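Local atomic coordinates of protein YchN (Escherichia coli, PDB entry 1JX7), a protein that is of unknown function but belongs to the DsrE/DsrF-like family and assembles into a homohexamer, a dimer of trimers. Residues Leu22-Ala25 with Ile26-Glu30. Numbering follows the deposited sequence.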
loop_
_atom_site.group_PDB
_atom_site.type_symbol
_atom_site.label_atom_id
_atom_site.label_comp_id
_atom_site.label_asym_id
_atom_site.label_seq_id
_atom_site.Cartn_x
_atom_site.Cartn_y
_atom_site.Cartn_z
ATOM N N LEU A 22 7.160 5.081 -15.622
ATOM C CA LEU A 22 8.220 5.695 -16.417
ATOM C C LEU A 22 8.845 4.717 -17.408
ATOM O O LEU A 22 9.181 5.082 -18.532
ATOM C CB LEU A 22 9.293 6.262 -15.489
ATOM C CG LEU A 22 8.748 7.372 -14.587
ATOM C CD1 LEU A 22 9.846 7.902 -13.681
ATOM C CD2 LEU A 22 8.180 8.485 -15.459
ATOM N N ARG A 23 8.998 3.467 -16.985
ATOM C CA ARG A 23 9.579 2.455 -17.844
ATOM C C ARG A 23 8.646 2.228 -19.029
ATOM O O ARG A 23 9.095 2.090 -20.150
ATOM C CB ARG A 23 9.791 1.158 -17.055
ATOM C CG ARG A 23 10.738 0.203 -17.731
ATOM C CD ARG A 23 11.095 -0.968 -16.836
ATOM N NE ARG A 23 9.948 -1.818 -16.510
ATOM C CZ ARG A 23 10.031 -2.920 -15.777
ATOM N NH1 ARG A 23 11.206 -3.306 -15.300
ATOM N NH2 ARG A 23 8.949 -3.646 -15.521
ATOM N N LEU A 24 7.336 2.217 -18.769
ATOM C CA LEU A 24 6.336 2.011 -19.810
ATOM C C LEU A 24 6.289 3.250 -20.706
ATOM O O LEU A 24 6.113 3.142 -21.922
ATOM C CB LEU A 24 4.957 1.794 -19.183
ATOM C CG LEU A 24 3.895 1.056 -20.015
ATOM C CD1 LEU A 24 2.558 1.157 -19.308
ATOM C CD2 LEU A 24 3.772 1.648 -21.384
ATOM N N ALA A 25 6.445 4.414 -20.096
ATOM C CA ALA A 25 6.421 5.687 -20.811
ATOM C C ALA A 25 7.562 5.798 -21.828
ATOM O O ALA A 25 7.350 6.173 -22.979
ATOM C CB ALA A 25 6.496 6.848 -19.823
ATOM N N ILE A 26 8.769 5.473 -21.393
ATOM C CA ILE A 26 9.940 5.528 -22.253
ATOM C C ILE A 26 9.744 4.505 -23.368
ATOM O O ILE A 26 10.191 4.702 -24.504
ATOM C CB ILE A 26 11.225 5.198 -21.453
ATOM C CG1 ILE A 26 11.412 6.220 -20.309
ATOM C CG2 ILE A 26 12.415 5.193 -22.379
ATOM C CD1 ILE A 26 12.575 5.919 -19.328
ATOM N N ALA A 27 9.057 3.408 -23.038
ATOM C CA ALA A 27 8.815 2.337 -23.988
ATOM C C ALA A 27 7.798 2.739 -25.040
ATOM O O ALA A 27 7.949 2.392 -26.218
ATOM C CB ALA A 27 8.335 1.095 -23.263
ATOM N N LEU A 28 6.756 3.453 -24.634
ATOM C CA LEU A 28 5.742 3.873 -25.580
ATOM C C LEU A 28 6.358 4.771 -26.637
ATOM O O LEU A 28 6.076 4.645 -27.829
ATOM C CB LEU A 28 4.614 4.601 -24.851
ATOM C CG LEU A 28 3.795 3.644 -23.966
ATOM C CD1 LEU A 28 2.853 4.415 -23.068
ATOM C CD2 LEU A 28 3.049 2.662 -24.857
ATOM N N ARG A 29 7.224 5.671 -26.188
ATOM C CA ARG A 29 7.896 6.577 -27.100
ATOM C C ARG A 29 8.819 5.821 -28.050
ATOM O O ARG A 29 8.832 6.105 -29.246
ATOM C CB ARG A 29 8.695 7.624 -26.325
ATOM C CG ARG A 29 8.057 8.999 -26.329
ATOM C CD ARG A 29 7.574 9.368 -27.728
ATOM N NE ARG A 29 7.047 10.730 -27.802
ATOM C CZ ARG A 29 7.806 11.813 -27.744
ATOM N NH1 ARG A 29 9.124 11.703 -27.612
ATOM N NH2 ARG A 29 7.252 13.019 -27.814
ATOM N N GLU A 30 9.585 4.858 -27.533
ATOM C CA GLU A 30 10.492 4.096 -28.389
ATOM C C GLU A 30 9.722 3.347 -29.483
ATOM O O GLU A 30 10.285 3.008 -30.518
ATOM C CB GLU A 30 11.312 3.091 -27.571
ATOM C CG GLU A 30 12.187 3.719 -26.497
ATOM C CD GLU A 30 13.241 2.757 -25.967
ATOM O OE1 GLU A 30 12.902 1.571 -25.739
ATOM O OE2 GLU A 30 14.400 3.181 -25.768
#
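L24 and L28 meet one turn apart on helix 17-31, with CD2 of L24 lying 3.3 Å from CG of L28. The two side chains cross at a slant. L24 carries its CG anti to the backbone N (chi1 -157°), whereas L28 holds CG anti to its own carbonyl carbon, which brings that atom close against the carbonyl oxygen of L24. The same oxygen accepts the backbone N of L28 at 2.8 Å. Two residues earlier, on another side of the helix, CG1 of I26 rests on the O of L22, which takes the I26 N-H in a nearly straight bond (166°). The tightly packed part holds the buried L22, L24, A25 and L28: L22 reaches L65 and L68 of helix 61-70, A25 and L28 touch I6 of strand 3-8, and L24 meets L101, and L28 A105, of a second subunit. With an alanine at L28, CD2 of L24 would probably lose its neighbour and a gap open beside I6 and that subunit. By contrast, E30 is solvent-exposed; R29 turns from the contact but is held through NE by the O of L35. Helix 17-31 is the crossover helix of a beta-alpha-beta unit joining parallel strands 3-8 and 36-41.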